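Dioxygenase (Pseudomonas brassicacearum, PDB 5V2D) probably cleaves the central double bond of lignin-derived stilbenes with dioxygen, as a non-haem iron enzyme of the carotenoid cleavage oxygenase family. Local coordinates at residues V257-E260 with R261-G265; T106-L109 with L110-R114; F90-N94 with G95-L99; R124-F127 with T128-S131. All coordinates share one frame; numbering follows the deposited sequence.

Overall arrangement
All four contacts are local, between neighbours in sequence, and each shapes a different element of what is, in this family, a seven-bladed beta-propeller built round an iron held by H188, H239, H304 and H495. Interaction 3 is a hairpin end in an antiparallel sheet; its strand 96-103 leads, after a short link, to the helix of interaction 2, about 31 Å away between centres. Interactions 1 and 4 are neighbours, centres about 11 Å apart: N125 ND2 lies 2.9 Å from M262 O, a probable hydrogen bond. Interaction 2 comes within about 5 Å of interaction 4 at the nearest atoms without touching. Interaction 3 lies about 47 Å from interaction 1 between centres.

Interaction 1: residues V257-E260 with R261-G265; sequences VDVE and RMKNG
The N-H groups of M262, K263 and N264 bind the carbonyls of D258, V259 and E260 as a short helix, 259-263, forms, with M262 N bound to D258 O at 3.1 Å and K263 N to V259 O at 2.8 Å. The side chain of D258 caps its start: OD2 accepts from R261 N at 2.9 Å, the donor meeting the anti side of the carboxylate and standing 27° out of its plane. With CG anti to the backbone N (chi1 -172°), the carboxylate swings back over the first turn. The R261 chain bends at chi3, which brings its guanidinium against D258 CB; that carbon lies over one face, toward the rim, 3.5 Å from NH1. The carboxylate and guanidinium planes are 49° apart, and the charged ends do not pair; R261 NE and NH2 instead bind the carbonyls of P267, T256 and H268. E260 OE2 and K263 NZ form a long salt bridge of 3.9 Å, probably a weak restraint at this exposed surface. The far end closes in a Schellman motif: G266 N binds R261 O and G265 N binds M262 O, with G265 at positive phi as the C-prime residue. V257 CG1 rests 4.1 Å from M262 SD, an apolar contact. Strand 255-257 leads into this helix and strand 269-271 follows it, V257 touching F269 and R261 touching Q270, while K263 packs on F127 of loop 124-131.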
loop_
_atom_site.group_PDB
_atom_site.type_symbol
_atom_site.label_atom_id
_atom_site.label_comp_id
_atom_site.label_asym_id
_atom_site.label_seq_id
_atom_site.Cartn_x
_atom_site.Cartn_y
_atom_site.Cartn_z
ATOM N N VAL A 257 16.652 -6.723 -9.519
ATOM C CA VAL A 257 16.495 -8.135 -9.227
ATOM C C VAL A 257 17.649 -8.915 -9.832
ATOM O O VAL A 257 18.031 -8.661 -10.937
ATOM C CB VAL A 257 15.225 -8.650 -9.854
ATOM C CG1 VAL A 257 14.960 -10.105 -9.495
ATOM C CG2 VAL A 257 14.060 -7.819 -9.397
ATOM N N ASP A 258 18.161 -9.909 -9.111
ATOM C CA ASP A 258 19.139 -10.882 -9.632
ATOM C C ASP A 258 18.748 -12.316 -9.214
ATOM O O ASP A 258 18.841 -12.692 -8.036
ATOM C CB ASP A 258 20.530 -10.533 -9.099
ATOM C CG ASP A 258 21.647 -11.384 -9.766
ATOM O OD1 ASP A 258 22.437 -10.836 -10.490
ATOM O OD2 ASP A 258 21.735 -12.604 -9.594
ATOM N N VAL A 259 18.331 -13.106 -10.170
ATOM C CA VAL A 259 17.860 -14.470 -9.878
ATOM C C VAL A 259 18.966 -15.381 -9.296
ATOM O O VAL A 259 18.693 -16.246 -8.419
ATOM C CB VAL A 259 17.270 -15.161 -11.103
ATOM C CG1 VAL A 259 16.656 -16.534 -10.679
ATOM C CG2 VAL A 259 16.222 -14.282 -11.729
ATOM N N GLU A 260 20.204 -15.164 -9.727
ATOM C CA GLU A 260 21.321 -15.954 -9.181
ATOM C C GLU A 260 21.508 -15.670 -7.728
ATOM O O GLU A 260 21.673 -16.598 -6.942
ATOM C CB GLU A 260 22.648 -15.738 -10.009
ATOM C CG GLU A 260 22.602 -16.386 -11.409
ATOM C CD GLU A 260 22.254 -17.900 -11.367
ATOM O OE1 GLU A 260 22.935 -18.675 -10.602
ATOM O OE2 GLU A 260 21.293 -18.337 -12.070
ATOM N N ARG A 261 21.457 -14.396 -7.337
ATOM C CA ARG A 261 21.545 -14.035 -5.920
ATOM C C ARG A 261 20.428 -14.758 -5.133
ATOM O O ARG A 261 20.641 -15.246 -4.033
ATOM C CB ARG A 261 21.442 -12.512 -5.735
ATOM C CG ARG A 261 21.310 -12.053 -4.285
ATOM C CD ARG A 261 21.253 -10.527 -4.160
ATOM N NE ARG A 261 20.010 -9.962 -4.722
ATOM C CZ ARG A 261 19.932 -9.070 -5.702
ATOM N NH1 ARG A 261 21.011 -8.567 -6.275
ATOM N NH2 ARG A 261 18.696 -8.646 -6.121
ATOM N N MET A 262 19.218 -14.763 -5.697
ATOM C CA MET A 262 18.089 -15.438 -5.059
ATOM C C MET A 262 18.301 -16.965 -4.937
ATOM O O MET A 262 17.990 -17.528 -3.894
ATOM C CB MET A 262 16.771 -15.178 -5.824
ATOM C CG MET A 262 16.273 -13.717 -5.803
ATOM S SD MET A 262 14.956 -13.451 -7.087
ATOM C CE MET A 262 13.769 -14.675 -6.512
ATOM N N LYS A 263 18.794 -17.603 -5.992
ATOM C CA LYS A 263 19.124 -19.049 -5.925
ATOM C C LYS A 263 20.112 -19.351 -4.829
ATOM O O LYS A 263 20.039 -20.395 -4.246
ATOM C CB LYS A 263 19.652 -19.573 -7.223
ATOM C CG LYS A 263 18.515 -19.862 -8.156
ATOM C CD LYS A 263 19.022 -20.299 -9.552
ATOM C CE LYS A 263 17.891 -20.869 -10.388
ATOM N NZ LYS A 263 18.056 -20.512 -11.830
ATOM N N ASN A 264 20.978 -18.396 -4.512
ATOM C CA ASN A 264 21.920 -18.510 -3.390
ATOM C C ASN A 264 21.394 -18.051 -2.069
ATOM O O ASN A 264 22.189 -17.906 -1.106
ATOM C CB ASN A 264 23.233 -17.800 -3.730
ATOM C CG ASN A 264 23.975 -18.530 -4.862
ATOM O OD1 ASN A 264 24.174 -19.735 -4.781
ATOM N ND2 ASN A 264 24.274 -17.845 -5.943
ATOM N N GLY A 265 20.068 -17.790 -1.971
ATOM C CA GLY A 265 19.495 -17.507 -0.682
ATOM C C GLY A 265 19.379 -16.045 -0.360
ATOM O O GLY A 265 18.876 -15.698 0.726
#

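Interaction 2: residues T106-L109 with L110-R114; sequences TDRL and LAQRR
L109 holds CG anti to its backbone nitrogen (chi1 179°), while R113, one turn later, sets CG anti to the carbonyl carbon (chi1 -74°) and then runs extended to NE. These torsions bring L109 CD2 over one face of the R113 guanidinium, toward its rim, with NE 4.1 Å from L109 CG. The guanidinium is thus covered by a methyl while its N-H groups bond to other partners: NE donates to Q70 and NH2 makes a salt bridge with E42. A second pair, R108 and Q112, points the same way side by side, R108 NE lying 4.1 Å from Q112 NE2. Both are donors, and each turns to an acceptor of its own, R108 to the carbonyl of N137 and Q112 to N120. The helix backbone is regular, with R113 N bound to L109 O at 2.9 Å and L110 N to T106 O at 3.0 Å. T106 is the N-cap; its OG1 accepts from L109 N at 2.9 Å, nearly straight at 167°. Further on, L110 CG leans against T106 O at 3.5 Å. One helix therefore presents leucine carbon to a cation, and both L109 and R113 pack on Y103 of strand 96-103. The directed bonds to Q70 and E42 probably set where the R113 group lies, while L109 covers one face and E42 probably offsets the charge.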
loop_
_atom_site.group_PDB
_atom_site.type_symbol
_atom_site.label_atom_id
_atom_site.label_comp_id
_atom_site.label_asym_id
_atom_site.label_seq_id
_atom_site.Cartn_x
_atom_site.Cartn_y
_atom_site.Cartn_z
ATOM N N THR A 106 -5.185 -18.048 1.044
ATOM C CA THR A 106 -4.221 -18.319 0.004
ATOM C C THR A 106 -3.763 -19.777 0.059
ATOM O O THR A 106 -3.798 -20.407 1.111
ATOM C CB THR A 106 -2.962 -17.429 0.105
ATOM O OG1 THR A 106 -2.317 -17.667 1.324
ATOM C CG2 THR A 106 -3.334 -15.922 -0.054
ATOM N N ASP A 107 -3.243 -20.270 -1.054
ATOM C CA ASP A 107 -2.658 -21.599 -1.032
ATOM C C ASP A 107 -1.507 -21.628 0.025
ATOM O O ASP A 107 -1.326 -22.612 0.690
ATOM C CB ASP A 107 -2.038 -22.006 -2.344
ATOM C CG ASP A 107 -3.019 -22.107 -3.492
ATOM O OD1 ASP A 107 -4.194 -22.130 -3.318
ATOM O OD2 ASP A 107 -2.563 -22.264 -4.661
ATOM N N ARG A 108 -0.746 -20.548 0.120
ATOM C CA ARG A 108 0.376 -20.465 1.042
ATOM C C ARG A 108 -0.091 -20.627 2.502
ATOM O O ARG A 108 0.500 -21.396 3.271
ATOM C CB ARG A 108 1.098 -19.159 0.896
ATOM C CG ARG A 108 2.148 -18.856 1.955
ATOM C CD ARG A 108 2.993 -17.664 1.546
ATOM N NE ARG A 108 3.857 -17.135 2.597
ATOM C CZ ARG A 108 4.950 -16.418 2.381
ATOM N NH1 ARG A 108 5.612 -15.905 3.438
ATOM N NH2 ARG A 108 5.415 -16.197 1.181
ATOM N N LEU A 109 -1.105 -19.859 2.866
ATOM C CA LEU A 109 -1.682 -19.987 4.193
ATOM C C LEU A 109 -2.202 -21.405 4.464
ATOM O O LEU A 109 -2.004 -21.954 5.538
ATOM C CB LEU A 109 -2.763 -18.983 4.436
ATOM C CG LEU A 109 -3.446 -19.057 5.813
ATOM C CD1 LEU A 109 -2.513 -18.648 6.903
ATOM C CD2 LEU A 109 -4.616 -18.116 5.933
ATOM N N LEU A 110 -2.944 -21.954 3.528
ATOM C CA LEU A 110 -3.555 -23.251 3.783
ATOM C C LEU A 110 -2.502 -24.357 3.877
ATOM O O LEU A 110 -2.688 -25.329 4.612
ATOM C CB LEU A 110 -4.580 -23.590 2.700
ATOM C CG LEU A 110 -5.820 -22.719 2.700
ATOM C CD1 LEU A 110 -6.817 -23.081 1.643
ATOM C CD2 LEU A 110 -6.515 -22.638 4.050
ATOM N N ALA A 111 -1.405 -24.232 3.140
ATOM C CA ALA A 111 -0.339 -25.206 3.287
ATOM C C ALA A 111 0.303 -25.108 4.702
ATOM O O ALA A 111 0.601 -26.105 5.347
ATOM C CB ALA A 111 0.694 -25.088 2.169
ATOM N N GLN A 112 0.524 -23.889 5.167
ATOM C CA GLN A 112 1.087 -23.719 6.514
ATOM C C GLN A 112 0.146 -24.250 7.550
ATOM O O GLN A 112 0.608 -24.926 8.491
ATOM C CB GLN A 112 1.435 -22.230 6.798
ATOM C CG GLN A 112 2.527 -21.680 5.906
ATOM C CD GLN A 112 3.101 -20.346 6.386
ATOM O OE1 GLN A 112 2.678 -19.872 7.461
ATOM N NE2 GLN A 112 4.190 -19.838 5.713
ATOM N N ARG A 113 -1.148 -24.002 7.401
ATOM C CA ARG A 113 -2.112 -24.543 8.348
ATOM C C ARG A 113 -2.137 -26.106 8.299
ATOM O O ARG A 113 -2.278 -26.747 9.307
ATOM C CB ARG A 113 -3.515 -24.034 8.099
ATOM C CG ARG A 113 -3.692 -22.559 8.557
ATOM C CD ARG A 113 -5.095 -22.139 8.388
ATOM N NE ARG A 113 -5.334 -20.826 8.952
ATOM C CZ ARG A 113 -6.536 -20.300 9.133
ATOM N NH1 ARG A 113 -7.656 -20.858 8.603
ATOM N NH2 ARG A 113 -6.631 -19.111 9.758
ATOM N N ARG A 114 -1.953 -26.661 7.144
ATOM C CA ARG A 114 -1.895 -28.135 7.004
ATOM C C ARG A 114 -0.715 -28.707 7.764
ATOM O O ARG A 114 -0.869 -29.664 8.460
ATOM C CB ARG A 114 -1.780 -28.480 5.529
ATOM C CG ARG A 114 -1.801 -29.985 5.181
ATOM C CD ARG A 114 -1.421 -30.159 3.701
ATOM N NE ARG A 114 0.028 -30.001 3.541
ATOM C CZ ARG A 114 0.620 -29.248 2.620
ATOM N NH1 ARG A 114 -0.081 -28.591 1.660
ATOM N NH2 ARG A 114 1.957 -29.192 2.593
#

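Interaction 3: residues F90-N94 with G95-L99; sequences FHFAN and GKVSL
F90 and L99 make the apolar centre of this hairpin end: L99 CD1 sits over the middle of the F90 ring, 3.7 Å from its centroid and 10° off the normal, a CH-pi contact. The two side chains lie alongside each other and point the same way, as expected of a non-hydrogen-bonded antiparallel pair. F92 and V97 repeat the theme at the next non-hydrogen-bonded pair toward the turn, V97 CG2 standing over a face of the F92 ring but shifted to its rim, 4.1 Å from the centroid. V97 splits its branches, since CG1, anti to the backbone N (chi1 -171°), comes to the edge of the F90 ring and lies 4.1 Å from F90 CB. Residues I484, I486 and L468 of the adjoining sheet complete this apolar face. With F90 cut back to an alanine, L99 CD1 would probably lose the ring face it lies on, and a gap would open toward I486 and L468. Outward, on the other face, H91 CB meets S98 OG at 3.7 Å, and the imidazole turns to T61 through ND1. Two pairs each exchange two backbone bonds: H91 N to S98 O at 2.9 Å, with S98 N to H91 O in return, and A93 N to K96 O at 2.9 Å, with K96 N to A93 O. The type I' turn A93-K96 ends the hairpin; G95 takes positive phi, where a side chain would clash with N94 O. The chemistry is thus divided by face, phenylalanine rings and branched methyls toward the neighbouring sheet, and H91, S98 and K96, with A93, on the other.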
loop_
_atom_site.group_PDB
_atom_site.type_symbol
_atom_site.label_atom_id
_atom_site.label_comp_id
_atom_site.label_asym_id
_atom_site.label_seq_id
_atom_site.Cartn_x
_atom_site.Cartn_y
_atom_site.Cartn_z
ATOM N N PHE A 90 -14.954 -2.659 7.890
ATOM C CA PHE A 90 -15.770 -1.896 8.793
ATOM C C PHE A 90 -16.973 -1.433 7.978
ATOM O O PHE A 90 -16.831 -0.578 7.078
ATOM C CB PHE A 90 -15.051 -0.709 9.346
ATOM C CG PHE A 90 -13.949 -1.029 10.306
ATOM C CD1 PHE A 90 -14.185 -1.137 11.633
ATOM C CD2 PHE A 90 -12.638 -1.182 9.847
ATOM C CE1 PHE A 90 -13.187 -1.367 12.575
ATOM C CE2 PHE A 90 -11.622 -1.431 10.764
ATOM C CZ PHE A 90 -11.889 -1.529 12.145
ATOM N N HIS A 91 -18.154 -1.965 8.287
ATOM C CA HIS A 91 -19.327 -1.618 7.538
ATOM C C HIS A 91 -20.152 -0.524 8.289
ATOM O O HIS A 91 -20.569 -0.758 9.440
ATOM C CB HIS A 91 -20.196 -2.840 7.341
ATOM C CG HIS A 91 -21.457 -2.549 6.582
ATOM N ND1 HIS A 91 -21.448 -2.096 5.273
ATOM C CD2 HIS A 91 -22.762 -2.610 6.970
ATOM C CE1 HIS A 91 -22.703 -1.894 4.881
ATOM N NE2 HIS A 91 -23.519 -2.191 5.888
ATOM N N PHE A 92 -20.371 0.599 7.620
ATOM C CA PHE A 92 -21.035 1.774 8.168
ATOM C C PHE A 92 -22.482 1.773 7.605
ATOM O O PHE A 92 -22.703 1.765 6.390
ATOM C CB PHE A 92 -20.380 3.081 7.701
ATOM C CG PHE A 92 -19.041 3.347 8.284
ATOM C CD1 PHE A 92 -18.859 4.417 9.166
ATOM C CD2 PHE A 92 -17.941 2.627 7.955
ATOM C CE1 PHE A 92 -17.637 4.690 9.711
ATOM C CE2 PHE A 92 -16.700 2.901 8.528
ATOM C CZ PHE A 92 -16.557 3.924 9.408
ATOM N N ALA A 93 -23.457 1.793 8.497
ATOM C CA ALA A 93 -24.837 1.977 8.005
ATOM C C ALA A 93 -25.639 2.693 9.048
ATOM O O ALA A 93 -25.726 2.255 10.185
ATOM C CB ALA A 93 -25.527 0.669 7.647
ATOM N N ASN A 94 -26.235 3.801 8.657
ATOM C CA ASN A 94 -27.142 4.528 9.571
ATOM C C ASN A 94 -26.612 4.829 10.979
ATOM O O ASN A 94 -27.324 4.603 11.932
ATOM C CB ASN A 94 -28.394 3.663 9.769
ATOM C CG ASN A 94 -29.399 4.155 8.985
ATOM O OD1 ASN A 94 -30.108 5.138 9.375
ATOM N ND2 ASN A 94 -29.484 3.606 7.801
ATOM N N GLY A 95 -25.355 5.225 11.128
ATOM C CA GLY A 95 -24.805 5.519 12.422
ATOM C C GLY A 95 -24.249 4.371 13.228
ATOM O O GLY A 95 -23.816 4.580 14.348
ATOM N N LYS A 96 -24.269 3.160 12.655
ATOM C CA LYS A 96 -23.742 1.967 13.312
ATOM C C LYS A 96 -22.594 1.380 12.479
ATOM O O LYS A 96 -22.576 1.479 11.277
ATOM C CB LYS A 96 -24.807 0.932 13.455
ATOM C CG LYS A 96 -25.925 1.417 14.407
ATOM C CD LYS A 96 -26.976 0.325 14.618
ATOM C CE LYS A 96 -27.568 0.308 16.059
ATOM N NZ LYS A 96 -26.749 -0.305 17.215
ATOM N N VAL A 97 -21.608 0.857 13.205
ATOM C CA VAL A 97 -20.423 0.275 12.526
ATOM C C VAL A 97 -20.246 -1.142 13.056
ATOM O O VAL A 97 -20.356 -1.377 14.287
ATOM C CB VAL A 97 -19.151 1.078 12.766
ATOM C CG1 VAL A 97 -18.063 0.568 11.878
ATOM C CG2 VAL A 97 -19.375 2.512 12.422
ATOM N N SER A 98 -20.026 -2.058 12.140
ATOM C CA SER A 98 -19.640 -3.433 12.483
ATOM C C SER A 98 -18.286 -3.804 11.854
ATOM O O SER A 98 -17.809 -3.074 10.990
ATOM C CB SER A 98 -20.714 -4.400 12.050
ATOM O OG SER A 98 -20.856 -4.338 10.644
ATOM N N LEU A 99 -17.665 -4.882 12.345
ATOM C CA LEU A 99 -16.328 -5.255 11.871
ATOM C C LEU A 99 -16.320 -6.757 11.607
ATOM O O LEU A 99 -16.851 -7.563 12.403
ATOM C CB LEU A 99 -15.295 -4.940 12.892
ATOM C CG LEU A 99 -13.880 -5.462 12.677
ATOM C CD1 LEU A 99 -13.209 -4.918 11.445
ATOM C CD2 LEU A 99 -13.111 -5.118 13.947
#

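Interaction 4: residues R124-F127 with T128-S131; sequences RNAF and TNDS
T128, whose side chain doubles back on the turn, packs on N125, and N129 packs on A126. T128 OG1 donates to N125 O at 2.6 Å, a short bond lying nearly along the carbonyl axis; its chi1 of 61° places the hydroxyl between its own N and carbonyl carbon, aimed at that oxygen. T128 N gives N125 O a second bond of 3.1 Å, coming from above the carbonyl plane, so one carbonyl is gripped twice by the same residue. The methyl CG2 turns to the N125 amide, 3.8 Å from ND2, and the two side chains cross at about a right angle. A valine in place of T128 would probably cost N125 O its closer donor, and V122 N its hydroxyl acceptor. N129 lays its amide beside A126, ND2 standing 3.7 Å from A126 CB, while its N binds A126 O at 3.0 Å. N129 ND2 binds N137 and OD1 accepts from G121 N; the amide of N125 reaches G266 and M262 O, and its OD1 accepts a weak bond from F127 N. Successive i to i+3 bonds of this kind mark a short 3-10 turn, here set in the long loop between helix 107-115 and strand 143-147.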
loop_
_atom_site.group_PDB
_atom_site.type_symbol
_atom_site.label_atom_id
_atom_site.label_comp_id
_atom_site.label_asym_id
_atom_site.label_seq_id
_atom_site.Cartn_x
_atom_site.Cartn_y
_atom_site.Cartn_z
ATOM N N ARG A 124 9.780 -13.057 -1.014
ATOM C CA ARG A 124 9.738 -13.126 -2.490
ATOM C C ARG A 124 10.909 -13.959 -3.032
ATOM O O ARG A 124 11.438 -13.715 -4.123
ATOM C CB ARG A 124 9.682 -11.738 -3.129
ATOM C CG ARG A 124 8.320 -11.012 -2.916
ATOM C CD ARG A 124 8.087 -9.874 -3.905
ATOM N NE ARG A 124 8.123 -10.335 -5.297
ATOM C CZ ARG A 124 7.938 -9.563 -6.383
ATOM N NH1 ARG A 124 7.832 -8.269 -6.214
ATOM N NH2 ARG A 124 7.895 -10.102 -7.646
ATOM N N ASN A 125 11.365 -14.935 -2.228
ATOM C CA ASN A 125 12.403 -15.827 -2.689
ATOM C C ASN A 125 11.972 -17.264 -2.371
ATOM O O ASN A 125 12.322 -17.857 -1.310
ATOM C CB ASN A 125 13.771 -15.438 -2.083
ATOM C CG ASN A 125 14.905 -16.330 -2.623
ATOM O OD1 ASN A 125 14.604 -17.288 -3.358
ATOM N ND2 ASN A 125 16.177 -16.061 -2.248
ATOM N N ALA A 126 11.234 -17.803 -3.310
ATOM C CA ALA A 126 10.687 -19.171 -3.111
ATOM C C ALA A 126 11.780 -20.253 -3.112
ATOM O O ALA A 126 11.567 -21.335 -2.580
ATOM C CB ALA A 126 9.639 -19.483 -4.180
ATOM N N PHE A 127 12.977 -19.966 -3.622
ATOM C CA PHE A 127 14.071 -20.943 -3.465
ATOM C C PHE A 127 14.414 -21.226 -2.029
ATOM O O PHE A 127 15.055 -22.207 -1.804
ATOM C CB PHE A 127 15.365 -20.499 -4.220
ATOM C CG PHE A 127 15.132 -20.242 -5.682
ATOM C CD1 PHE A 127 14.894 -21.339 -6.553
ATOM C CD2 PHE A 127 15.083 -18.932 -6.209
ATOM C CE1 PHE A 127 14.658 -21.124 -7.923
ATOM C CE2 PHE A 127 14.811 -18.735 -7.565
ATOM C CZ PHE A 127 14.633 -19.826 -8.425
ATOM N N THR A 128 14.015 -20.395 -1.056
ATOM C CA THR A 128 14.314 -20.636 0.337
ATOM C C THR A 128 13.126 -21.212 1.074
ATOM O O THR A 128 13.195 -21.378 2.294
ATOM C CB THR A 128 14.680 -19.322 1.022
ATOM O OG1 THR A 128 13.568 -18.387 0.962
ATOM C CG2 THR A 128 15.886 -18.764 0.350
ATOM N N ASN A 129 12.027 -21.561 0.360
ATOM C CA ASN A 129 10.895 -22.161 1.047
ATOM C C ASN A 129 11.166 -23.614 1.444
ATOM O O ASN A 129 11.932 -24.274 0.804
ATOM C CB ASN A 129 9.632 -22.123 0.179
ATOM C CG ASN A 129 9.084 -20.717 -0.003
ATOM O OD1 ASN A 129 9.500 -19.800 0.666
ATOM N ND2 ASN A 129 8.179 -20.550 -0.944
ATOM N N ASP A 130 10.419 -24.129 2.393
ATOM C CA ASP A 130 10.344 -25.603 2.648
ATOM C C ASP A 130 9.707 -26.225 1.430
ATOM O O ASP A 130 8.866 -25.639 0.751
ATOM C CB ASP A 130 9.455 -25.778 3.866
ATOM C CG ASP A 130 9.382 -27.208 4.384
ATOM O OD1 ASP A 130 8.775 -28.105 3.764
ATOM O OD2 ASP A 130 9.817 -27.367 5.537
ATOM N N SER A 131 10.089 -27.468 1.134
ATOM C CA SER A 131 9.548 -28.154 -0.051
ATOM C C SER A 131 8.065 -28.447 0.109
ATOM O O SER A 131 7.387 -28.582 -0.871
ATOM C CB SER A 131 10.346 -29.466 -0.293
ATOM O OG SER A 131 10.230 -30.226 0.891
#